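Long-range contacts in transcriptional repressor, TetR family (Thermus thermophilus, PDB 3ANP), which probably represses genes of fatty acid degradation by binding DNA, and binds lauroyl-CoA in its helical ligand-binding domain: residues E84-L89 against A133-P138; V92-T97 against D177-L182. All coordinates share one frame; numbering follows the deposited sequence.

Interaction 1: residues E84-L89 against A133-P138; sequences EVLRHL and AEILKP
Ile-135 reaches from helix 128-142 into a group of three aliphatic side chains, Val-85, Leu-86 and Leu-89, on helix 82-99. Segments 84-89 and 133-138 run nearly antiparallel, their axes at 162°, within the all-helical ligand-binding domain of the TetR fold, and these axes come no closer than 10.1 Å, so the contact is made by side-chain ends rather than by backbones. Its tight part is the pairing of Leu-86 with Ile-135, whose side chains slide past each other in opposite directions. Ile-135 CG2 lies anti to its backbone N and presses on the branch carbon Leu-86 CG at 3.4 Å, closer than usual for two carbons, while Leu-86 CD2 also lies 3.7 Å from Ile-135 CG2. The other branch of Ile-135 is extended, with CD1 anti to CA (chi2 170°), and its CD1 touches both Val-85 CG1 and Leu-89 CD2, each at 3.9 Å, with Leu-86 CD2 3.8 Å away.

The contact is looser between Leu-136 and Leu-86, whose side chains cross at about a right angle and meet through one methyl each. Leu-136 is buried instead by Leu-151 and Met-154 of helix 151-172 and by Met-193 of the second subunit; Val-72 of helix 54-77 closes on Ile-135, and Leu-186 of helix 178-191 on Leu-86. The polar side chains belong to other faces of the helices. Glu-84 and Arg-87, both partly exposed, form a salt bridge on helix 82-99 with 2.9 Å between Glu-84 OE2 and Arg-87 NH1, while on helix 128-142 the exposed Lys-137 forms a salt bridge with Glu-141. At the loose edge, the nearest approach of the two leucines is 4.1 Å, from Leu-86 CD1 to Leu-136 CD2.

Interaction 2: residues V92-T97 against D177-L182; sequences VLAEGT and DLAEEL
Ala-94 CB packs directly against the backbone of Ala-179, 3.4 Å from Ala-179 CA, a tight carbon pair consistent with the small side chains of both residues, where the segment axes approach to 8.5 Å. The Ala-94 methyl points at the other segment, and two leucines complete the apolar contact around it. Leu-178 CG, anti to its backbone N (chi1 177°), sits 3.9 Å from Ala-94 CB, and Leu-182 CD1 reaches the same methyl at 3.8 Å. Leu-178 CD2 meets both Thr-97 CB and Thr-97 CG2, the two side chains crossing at about a right angle.

The axes of segments 92-97 and 178-182 make an angle of 146°, roughly antiparallel, in the ligand-binding domain of the TetR fold; in TetR-family repressors the last helices of this domain commonly form the dimer interface, and here Glu-180 and Glu-181 both form salt bridges with Arg-153 of the second subunit.

The polar bonds of Thr-97 and Asp-177 do not join the two segments. Thr-97 OG1 donates to Leu-93 O at 2.7 Å from above the carbonyl plane, while Thr-97 N reaches that oxygen from the opposite face, so two donors grip it. Thr-97 OG1 is also hydrogen-bonded to Tyr-162 OH. An alanine in place of Thr-97 would probably leave Tyr-162 OH without this mate and open a gap beside Leu-178 CD2 where the methyl CG2 had been. Just before helix 178-191, Asp-177 acts as N-cap: its OD1 accepts from Glu-180 N at 3.0 Å, with an N-H...O angle of 162°.

Overall arrangement
Both interactions draw on helix 82-99, about two turns apart, and their centres are 16 Å from each other. Interaction 1 joins that helix to helix 128-142, interaction 2 to helix 178-191, and their segments alternate along the chain. Helix 178-191 also borders interaction 1 farther along its length. Interaction 2 is nearer the bound dodecyl-CoA (lauroyl-CoA): the side chain of Leu-93 is about 5 Å from the ligand, that of Leu-89 in interaction 1 about 8 Å. Tyr-162, which lines the ligand pocket, touches Leu-93 and Leu-182, so interaction 2 adjoins the pocket through Tyr-162.

Interaction 1: residues E84-L89 against A133-P138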
loop_
_atom_site.group_PDB
_atom_site.type_symbol
_atom_site.label_atom_id
_atom_site.label_comp_id
_atom_site.label_asym_id
_atom_site.label_seq_id
_atom_site.Cartn_x
_atom_site.Cartn_y
_atom_site.Cartn_z
ATOM N N GLU A 84 -10.953 -21.172 -3.309
ATOM C CA GLU A 84 -10.251 -21.465 -4.560
ATOM C C GLU A 84 -10.476 -20.337 -5.561
ATOM O O GLU A 84 -9.619 -20.070 -6.402
ATOM C CB GLU A 84 -10.712 -22.797 -5.165
ATOM C CG GLU A 84 -9.815 -23.974 -4.785
ATOM C CD GLU A 84 -8.349 -23.736 -5.148
ATOM O OE1 GLU A 84 -8.051 -23.452 -6.332
ATOM O OE2 GLU A 84 -7.490 -23.838 -4.247
ATOM N N VAL A 85 -11.626 -19.675 -5.485
ATOM C CA VAL A 85 -11.872 -18.574 -6.411
ATOM C C VAL A 85 -10.948 -17.422 -6.030
ATOM O O VAL A 85 -10.456 -16.701 -6.893
ATOM C CB VAL A 85 -13.331 -18.102 -6.385
ATOM C CG1 VAL A 85 -13.493 -16.896 -7.336
ATOM C CG2 VAL A 85 -14.239 -19.235 -6.851
ATOM N N LEU A 86 -10.727 -17.248 -4.731
ATOM C CA LEU A 86 -9.820 -16.209 -4.240
ATOM C C LEU A 86 -8.399 -16.468 -4.729
ATOM O O LEU A 86 -7.741 -15.561 -5.235
ATOM C CB LEU A 86 -9.801 -16.182 -2.721
ATOM C CG LEU A 86 -10.908 -15.405 -2.029
ATOM C CD1 LEU A 86 -10.782 -15.600 -0.524
ATOM C CD2 LEU A 86 -10.801 -13.934 -2.401
ATOM N N ARG A 87 -7.920 -17.699 -4.547
ATOM C CA ARG A 87 -6.572 -18.061 -4.990
ATOM C C ARG A 87 -6.442 -17.838 -6.489
ATOM O O ARG A 87 -5.415 -17.361 -6.968
ATOM C CB ARG A 87 -6.256 -19.537 -4.701
ATOM C CG ARG A 87 -6.097 -19.907 -3.241
ATOM C CD ARG A 87 -5.273 -21.188 -3.118
ATOM N NE ARG A 87 -5.152 -21.636 -1.736
ATOM C CZ ARG A 87 -6.117 -22.257 -1.063
ATOM N NH1 ARG A 87 -7.280 -22.509 -1.650
ATOM N NH2 ARG A 87 -5.921 -22.626 0.197
ATOM N N HIS A 88 -7.483 -18.210 -7.227
ATOM C CA HIS A 88 -7.480 -18.038 -8.676
ATOM C C HIS A 88 -7.382 -16.559 -9.047
ATOM O O HIS A 88 -6.588 -16.165 -9.910
ATOM C CB HIS A 88 -8.762 -18.615 -9.276
ATOM C CG HIS A 88 -8.918 -18.344 -10.737
ATOM N ND1 HIS A 88 -8.231 -19.051 -11.701
ATOM C CD2 HIS A 88 -9.668 -17.432 -11.400
ATOM C CE1 HIS A 88 -8.552 -18.586 -12.895
ATOM N NE2 HIS A 88 -9.421 -17.602 -12.740
ATOM N N LEU A 89 -8.200 -15.738 -8.396
ATOM C CA LEU A 89 -8.204 -14.312 -8.685
ATOM C C LEU A 89 -6.820 -13.695 -8.538
ATOM O O LEU A 89 -6.377 -12.928 -9.395
ATOM C CB LEU A 89 -9.191 -13.590 -7.766
ATOM C CG LEU A 89 -9.203 -12.058 -7.820
ATOM C CD1 LEU A 89 -9.559 -11.570 -9.204
ATOM C CD2 LEU A 89 -10.215 -11.547 -6.807
ATOM N N ALA A 133 -14.840 -8.738 -1.656
ATOM C CA ALA A 133 -15.926 -8.889 -0.690
ATOM C C ALA A 133 -17.009 -9.830 -1.216
ATOM O O ALA A 133 -17.642 -10.546 -0.436
ATOM C CB ALA A 133 -16.535 -7.523 -0.349
ATOM N N GLU A 134 -17.233 -9.835 -2.531
ATOM C CA GLU A 134 -18.253 -10.723 -3.096
ATOM C C GLU A 134 -17.845 -12.188 -2.913
ATOM O O GLU A 134 -18.694 -13.059 -2.753
ATOM C CB GLU A 134 -18.467 -10.454 -4.598
ATOM C CG GLU A 134 -19.238 -9.169 -4.942
ATOM C CD GLU A 134 -19.380 -8.961 -6.451
ATOM O OE1 GLU A 134 -19.527 -9.960 -7.188
ATOM O OE2 GLU A 134 -19.354 -7.799 -6.902
ATOM N N ILE A 135 -16.547 -12.467 -2.946
ATOM C CA ILE A 135 -16.088 -13.841 -2.771
ATOM C C ILE A 135 -16.170 -14.231 -1.290
ATOM O O ILE A 135 -16.479 -15.375 -0.949
ATOM C CB ILE A 135 -14.642 -14.003 -3.289
ATOM C CG1 ILE A 135 -14.597 -13.683 -4.793
ATOM C CG2 ILE A 135 -14.155 -15.418 -3.039
ATOM C CD1 ILE A 135 -13.210 -13.569 -5.370
ATOM N N LEU A 136 -15.906 -13.277 -0.408
ATOM C CA LEU A 136 -15.968 -13.545 1.029
ATOM C C LEU A 136 -17.397 -13.793 1.499
ATOM O O LEU A 136 -17.618 -14.558 2.441
ATOM C CB LEU A 136 -15.388 -12.366 1.825
ATOM C CG LEU A 136 -13.948 -11.969 1.514
ATOM C CD1 LEU A 136 -13.578 -10.730 2.324
ATOM C CD2 LEU A 136 -13.025 -13.134 1.817
ATOM N N LYS A 137 -18.366 -13.158 0.840
ATOM C CA LYS A 137 -19.774 -13.291 1.221
ATOM C C LYS A 137 -20.243 -14.733 1.486
ATOM O O LYS A 137 -20.785 -15.031 2.558
ATOM C CB LYS A 137 -20.667 -12.632 0.158
ATOM C CG LYS A 137 -22.154 -12.635 0.486
ATOM C CD LYS A 137 -22.889 -11.663 -0.445
ATOM C CE LYS A 137 -24.366 -11.538 -0.102
ATOM N NZ LYS A 137 -25.125 -12.791 -0.383
ATOM N N PRO A 138 -20.066 -15.637 0.510
ATOM C CA PRO A 138 -20.473 -17.037 0.661
ATOM C C PRO A 138 -19.788 -17.677 1.877
ATOM O O PRO A 138 -20.361 -18.555 2.532
ATOM C CB PRO A 138 -20.008 -17.682 -0.643
ATOM C CG PRO A 138 -19.971 -16.562 -1.599
ATOM C CD PRO A 138 -19.433 -15.418 -0.800
#

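Interaction 2: residues V92-T97 against D177-L182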
loop_
_atom_site.group_PDB
_atom_site.type_symbol
_atom_site.label_atom_id
_atom_site.label_comp_id
_atom_site.label_asym_id
_atom_site.label_seq_id
_atom_site.Cartn_x
_atom_site.Cartn_y
_atom_site.Cartn_z
ATOM N N VAL A 92 -4.429 -14.910 -11.328
ATOM C CA VAL A 92 -4.649 -14.192 -12.583
ATOM C C VAL A 92 -4.252 -12.725 -12.452
ATOM O O VAL A 92 -3.765 -12.114 -13.404
ATOM C CB VAL A 92 -6.115 -14.323 -13.033
ATOM C CG1 VAL A 92 -6.432 -13.288 -14.106
ATOM C CG2 VAL A 92 -6.345 -15.746 -13.583
ATOM N N LEU A 93 -4.455 -12.157 -11.272
ATOM C CA LEU A 93 -4.062 -10.769 -11.047
ATOM C C LEU A 93 -2.546 -10.645 -11.197
ATOM O O LEU A 93 -2.051 -9.716 -11.827
ATOM C CB LEU A 93 -4.469 -10.321 -9.642
ATOM C CG LEU A 93 -5.790 -9.568 -9.498
ATOM C CD1 LEU A 93 -6.053 -9.291 -8.009
ATOM C CD2 LEU A 93 -5.709 -8.261 -10.282
ATOM N N ALA A 94 -1.813 -11.592 -10.623
ATOM C CA ALA A 94 -0.352 -11.564 -10.700
ATOM C C ALA A 94 0.097 -11.713 -12.149
ATOM O O ALA A 94 0.964 -10.987 -12.634
ATOM C CB ALA A 94 0.237 -12.677 -9.857
ATOM N N GLU A 95 -0.508 -12.665 -12.844
ATOM C CA GLU A 95 -0.160 -12.896 -14.235
ATOM C C GLU A 95 -0.495 -11.680 -15.091
ATOM O O GLU A 95 0.325 -11.217 -15.884
ATOM C CB GLU A 95 -0.901 -14.145 -14.735
ATOM C CG GLU A 95 -0.466 -15.410 -13.999
ATOM C CD GLU A 95 -1.381 -16.615 -14.252
ATOM O OE1 GLU A 95 -2.525 -16.437 -14.736
ATOM O OE2 GLU A 95 -0.956 -17.746 -13.949
ATOM N N GLY A 96 -1.700 -11.151 -14.925
ATOM C CA GLY A 96 -2.099 -9.997 -15.713
ATOM C C GLY A 96 -1.276 -8.764 -15.390
ATOM O O GLY A 96 -0.953 -7.972 -16.272
ATOM N N THR A 97 -0.943 -8.582 -14.116
ATOM C CA THR A 97 -0.150 -7.423 -13.719
ATOM C C THR A 97 1.220 -7.471 -14.372
ATOM O O THR A 97 1.745 -6.449 -14.809
ATOM C CB THR A 97 0.019 -7.356 -12.177
ATOM O OG1 THR A 97 -1.267 -7.184 -11.574
ATOM C CG2 THR A 97 0.912 -6.180 -11.787
ATOM N N ASP A 177 8.858 -13.336 -7.979
ATOM C CA ASP A 177 7.625 -14.054 -8.295
ATOM C C ASP A 177 6.407 -13.345 -7.681
ATOM O O ASP A 177 6.084 -13.562 -6.516
ATOM C CB ASP A 177 7.733 -15.477 -7.731
ATOM C CG ASP A 177 6.546 -16.355 -8.086
ATOM O OD1 ASP A 177 5.485 -15.838 -8.493
ATOM O OD2 ASP A 177 6.681 -17.585 -7.938
ATOM N N LEU A 178 5.724 -12.515 -8.459
ATOM C CA LEU A 178 4.561 -11.810 -7.920
ATOM C C LEU A 178 3.435 -12.754 -7.512
ATOM O O LEU A 178 2.769 -12.514 -6.510
ATOM C CB LEU A 178 4.041 -10.763 -8.912
ATOM C CG LEU A 178 2.768 -9.971 -8.553
ATOM C CD1 LEU A 178 2.967 -9.184 -7.252
ATOM C CD2 LEU A 178 2.414 -9.007 -9.716
ATOM N N ALA A 179 3.227 -13.834 -8.264
ATOM C CA ALA A 179 2.169 -14.783 -7.925
ATOM C C ALA A 179 2.384 -15.326 -6.496
ATOM O O ALA A 179 1.436 -15.441 -5.709
ATOM C CB ALA A 179 2.155 -15.938 -8.933
ATOM N N GLU A 180 3.631 -15.663 -6.181
ATOM C CA GLU A 180 3.993 -16.186 -4.858
ATOM C C GLU A 180 3.725 -15.139 -3.771
ATOM O O GLU A 180 3.259 -15.457 -2.671
ATOM C CB GLU A 180 5.478 -16.578 -4.849
ATOM C CG GLU A 180 5.979 -17.290 -3.585
ATOM C CD GLU A 180 6.234 -16.350 -2.413
ATOM O OE1 GLU A 180 6.702 -15.200 -2.636
ATOM O OE2 GLU A 180 5.986 -16.774 -1.263
ATOM N N GLU A 181 4.038 -13.889 -4.088
ATOM C CA GLU A 181 3.833 -12.785 -3.163
ATOM C C GLU A 181 2.343 -12.563 -2.878
ATOM O O GLU A 181 1.950 -12.364 -1.732
ATOM C CB GLU A 181 4.473 -11.516 -3.745
ATOM C CG GLU A 181 4.083 -10.200 -3.077
ATOM C CD GLU A 181 4.684 -10.018 -1.692
ATOM O OE1 GLU A 181 5.688 -10.692 -1.362
ATOM O OE2 GLU A 181 4.160 -9.177 -0.938
ATOM N N LEU A 182 1.507 -12.608 -3.910
ATOM C CA LEU A 182 0.081 -12.404 -3.693
ATOM C C LEU A 182 -0.526 -13.570 -2.927
ATOM O O LEU A 182 -1.426 -13.381 -2.109
ATOM C CB LEU A 182 -0.653 -12.182 -5.034
ATOM C CG LEU A 182 -0.242 -10.881 -5.755
ATOM C CD1 LEU A 182 -1.145 -10.687 -6.962
ATOM C CD2 LEU A 182 -0.347 -9.662 -4.801
#